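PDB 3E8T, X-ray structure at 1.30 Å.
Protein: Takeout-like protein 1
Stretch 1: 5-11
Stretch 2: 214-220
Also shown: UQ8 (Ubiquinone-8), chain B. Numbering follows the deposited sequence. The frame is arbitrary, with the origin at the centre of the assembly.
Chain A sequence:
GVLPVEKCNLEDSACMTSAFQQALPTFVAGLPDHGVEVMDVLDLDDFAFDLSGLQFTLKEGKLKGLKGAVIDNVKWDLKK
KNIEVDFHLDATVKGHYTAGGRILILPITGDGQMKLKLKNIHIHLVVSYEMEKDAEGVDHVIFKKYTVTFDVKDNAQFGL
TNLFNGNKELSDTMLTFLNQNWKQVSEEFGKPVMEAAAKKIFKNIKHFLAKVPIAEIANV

Stretch 1 (5-11) VEKCNLE
Stretch 2 214-220: IAEIANV

The C-terminal stretch 214-220 lies along the N-terminal stretch 5-11, which is extended through Asn9 and then turns at Leu10 and Glu11; the two run in the same direction, with Lys7 CA 4.6 Å from Ala218 CA and Asn9 CA 5.0 Å from Asn219 CA; 481 Å² is buried in total. Stretch 2 opens with a weakly bonded helical turn, in which Ile214 O accepts from Ile217 N (3.2 Å) and, weakly, from Ala218 N (3.0 Å). Ala215 offers its carbonyl: Lys7, with chi1 m, chi2 t, chi3 p and chi4 t, reaches back along the turn so that NZ donates to Ala215 O at 3.2 Å. Ile217 (chi1 p, chi2 t) sets CG2 4.1 Å from CG2 of Val5 (chi1 t), while its CD1 approaches C3M of ubiquinone-8 at 3.4 Å. Water 1 donates to both Ile217 O (2.6 Å) and Glu6 O (2.8 Å), joining two carbonyls that cannot bond each other. At Ala218 the chain becomes extended (phi/psi -155/166), and CB packs 3.6 Å from CD2 of Leu10 (chi1 m, chi2 t). Asn219 N then donates to Cys8 O at 2.8 Å and 163°, the one direct backbone hydrogen bond between the stretches. Beyond it, water 3 spans the wider gap, donating to Asn219 O (2.4 Å) and accepting from Leu10 N (3.1 Å). Val220 ends the chain, its CB directed away.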

# COMPACT_ATOMS: atom_id res chain seq x y z
N VAL A 5 -19.85 -9.62 6.39
CA VAL A 5 -18.59 -9.66 7.17
C VAL A 5 -18.82 -10.60 8.37
O VAL A 5 -19.92 -10.72 8.92
CB VAL A 5 -18.14 -8.23 7.64
CG1 VAL A 5 -16.93 -8.27 8.58
CG2 VAL A 5 -17.83 -7.32 6.45
N GLU A 6 -17.76 -11.30 8.74
CA GLU A 6 -17.73 -12.09 9.99
C GLU A 6 -17.75 -11.13 11.18
O GLU A 6 -16.87 -10.29 11.34
CB GLU A 6 -16.44 -12.92 10.05
CG GLU A 6 -16.31 -13.95 8.93
CD GLU A 6 -15.04 -14.76 8.97
OE1 GLU A 6 -14.11 -14.43 9.76
OE2 GLU A 6 -14.94 -15.75 8.21
N LYS A 7 -18.75 -11.26 12.04
CA LYS A 7 -18.94 -10.41 13.19
C LYS A 7 -18.11 -10.90 14.34
O LYS A 7 -18.06 -12.11 14.62
CB LYS A 7 -20.40 -10.33 13.56
CG LYS A 7 -21.18 -9.47 12.54
CD LYS A 7 -22.58 -9.12 12.96
CE LYS A 7 -22.75 -8.73 14.40
NZ LYS A 7 -24.10 -8.08 14.54
N CYS A 8 -17.47 -9.94 15.02
CA CYS A 8 -16.50 -10.17 16.07
C CYS A 8 -16.75 -9.27 17.23
O CYS A 8 -17.21 -8.14 17.08
CB CYS A 8 -15.06 -9.81 15.57
SG CYS A 8 -14.42 -10.81 14.34
N ASN A 9 -16.39 -9.75 18.41
CA ASN A 9 -16.09 -8.87 19.53
C ASN A 9 -14.79 -8.13 19.16
O ASN A 9 -13.86 -8.75 18.72
CB ASN A 9 -15.94 -9.69 20.82
CG ASN A 9 -17.19 -10.39 21.22
OD1 ASN A 9 -18.12 -9.75 21.73
ND2 ASN A 9 -17.27 -11.70 20.96
N LEU A 10 -14.77 -6.81 19.26
CA LEU A 10 -13.66 -6.07 18.62
C LEU A 10 -12.30 -6.43 19.22
O LEU A 10 -11.28 -6.45 18.50
CB LEU A 10 -13.90 -4.55 18.64
CG LEU A 10 -14.99 -4.06 17.66
CD1 LEU A 10 -15.31 -2.60 17.85
CD2 LEU A 10 -14.61 -4.33 16.18
N GLU A 11 -12.25 -6.77 20.50
CA GLU A 11 -10.95 -7.12 21.07
C GLU A 11 -10.58 -8.60 20.98
O GLU A 11 -9.56 -9.02 21.53
CB GLU A 11 -10.82 -6.59 22.48
CG GLU A 11 -10.97 -5.07 22.50
CD GLU A 11 -10.49 -4.46 23.78
OE1 GLU A 11 -10.74 -5.07 24.84
OE2 GLU A 11 -9.89 -3.36 23.74
N ILE A 214 -21.47 0.38 12.67
CA ILE A 214 -20.51 -0.53 13.26
C ILE A 214 -21.22 -1.80 13.75
O ILE A 214 -20.64 -2.89 13.70
CB ILE A 214 -19.63 0.16 14.32
CG1 ILE A 214 -18.51 -0.75 14.81
CG2 ILE A 214 -20.45 0.62 15.50
CD1 ILE A 214 -17.56 -1.20 13.69
N ALA A 215 -22.47 -1.67 14.16
CA ALA A 215 -23.23 -2.83 14.62
C ALA A 215 -23.47 -3.86 13.52
O ALA A 215 -23.76 -5.02 13.84
CB ALA A 215 -24.58 -2.37 15.20
N GLU A 216 -23.39 -3.47 12.26
CA GLU A 216 -23.63 -4.38 11.13
C GLU A 216 -22.42 -5.25 10.82
O GLU A 216 -22.56 -6.30 10.17
CB GLU A 216 -24.02 -3.62 9.86
CG GLU A 216 -25.46 -3.08 9.88
CD GLU A 216 -25.92 -2.46 8.55
OE1 GLU A 216 -25.28 -2.70 7.50
OE2 GLU A 216 -26.94 -1.74 8.56
N ILE A 217 -21.24 -4.84 11.29
CA ILE A 217 -20.02 -5.57 10.97
C ILE A 217 -19.22 -6.00 12.18
O ILE A 217 -18.17 -6.61 12.02
CB ILE A 217 -19.13 -4.79 10.01
CG1 ILE A 217 -18.70 -3.46 10.60
CG2 ILE A 217 -19.85 -4.57 8.64
CD1 ILE A 217 -17.75 -2.69 9.71
N ALA A 218 -19.69 -5.71 13.38
CA ALA A 218 -19.02 -6.07 14.63
C ALA A 218 -20.02 -6.15 15.76
O ALA A 218 -21.15 -5.67 15.63
CB ALA A 218 -17.91 -5.09 14.97
N ASN A 219 -19.58 -6.74 16.87
CA ASN A 219 -20.42 -6.92 18.06
C ASN A 219 -20.09 -5.86 19.09
O ASN A 219 -19.03 -5.93 19.75
CB ASN A 219 -20.21 -8.29 18.68
CG ASN A 219 -21.20 -8.58 19.80
OD1 ASN A 219 -20.86 -8.52 21.00
ND2 ASN A 219 -22.44 -8.85 19.42
N VAL A 220 -20.98 -4.87 19.20
CA VAL A 220 -20.87 -3.74 20.13
C VAL A 220 -19.44 -3.23 20.28
O VAL A 220 -19.15 -2.07 19.97
CB VAL A 220 -21.47 -4.06 21.54
CG1 VAL A 220 -22.95 -4.33 21.42
CG2 VAL A 220 -20.77 -5.25 22.20
C45 UQ8 B . 13.79 4.15 -10.99
C44 UQ8 B . 14.71 3.88 -9.79
C46 UQ8 B . 16.12 3.69 -10.29
C43 UQ8 B . 14.28 2.68 -8.96
C42 UQ8 B . 12.77 2.70 -8.69
C41 UQ8 B . 12.44 3.83 -7.72
C39 UQ8 B . 11.46 3.35 -6.67
C40 UQ8 B . 10.13 4.05 -6.44
C38 UQ8 B . 11.81 2.30 -5.86
C37 UQ8 B . 10.99 1.77 -4.87
C36 UQ8 B . 11.65 0.45 -4.46
C34 UQ8 B . 10.80 -0.37 -3.51
C35 UQ8 B . 11.26 -1.65 -3.26
C33 UQ8 B . 9.61 0.13 -2.99
C32 UQ8 B . 8.74 -0.47 -2.09
C31 UQ8 B . 7.32 0.12 -2.32
C29 UQ8 B . 6.30 -0.33 -1.29
C30 UQ8 B . 6.67 -0.35 0.23
C28 UQ8 B . 5.03 -0.73 -1.70
C27 UQ8 B . 4.01 -1.16 -0.86
C26 UQ8 B . 2.63 -0.82 -1.42
C24 UQ8 B . 1.53 -1.52 -0.61
C25 UQ8 B . 1.36 -3.04 -0.66
C23 UQ8 B . 0.69 -0.76 0.18
C22 UQ8 B . -0.37 -1.22 0.97
C21 UQ8 B . -0.95 -0.08 1.82
C19 UQ8 B . -1.86 -0.52 2.97
C20 UQ8 B . -2.26 0.64 3.88
C18 UQ8 B . -3.06 -1.36 2.50
C17 UQ8 B . -3.99 -1.69 3.67
C16 UQ8 B . -4.92 -2.89 3.38
C14 UQ8 B . -6.04 -2.90 4.41
C15 UQ8 B . -5.72 -2.55 5.87
C13 UQ8 B . -7.36 -3.20 4.05
C12 UQ8 B . -8.41 -3.20 4.96
C11 UQ8 B . -9.56 -4.15 4.57
C9 UQ8 B . -10.36 -4.60 5.80
C10 UQ8 B . -10.14 -3.68 7.02
C8 UQ8 B . -11.84 -4.66 5.43
C7 UQ8 B . -12.68 -3.56 6.10
C6 UQ8 B . -13.11 -3.91 7.54
C1 UQ8 B . -13.00 -2.94 8.54
C1M UQ8 B . -12.51 -1.68 8.19
C2 UQ8 B . -13.37 -3.20 9.87
O2 UQ8 B . -13.29 -2.34 10.75
C3 UQ8 B . -13.87 -4.45 10.21
O3 UQ8 B . -14.23 -4.70 11.50
C3M UQ8 B . -15.57 -4.27 11.72
C4 UQ8 B . -13.98 -5.44 9.24
O4 UQ8 B . -14.47 -6.66 9.60
C4M UQ8 B . -13.73 -7.20 10.71
C5 UQ8 B . -13.60 -5.18 7.92
O5 UQ8 B . -13.72 -6.07 7.08
O HOH W 1 -16.21 -8.10 12.95
O HOH W 2 -23.66 -5.73 16.81
O HOH W 3 -16.99 -5.59 21.01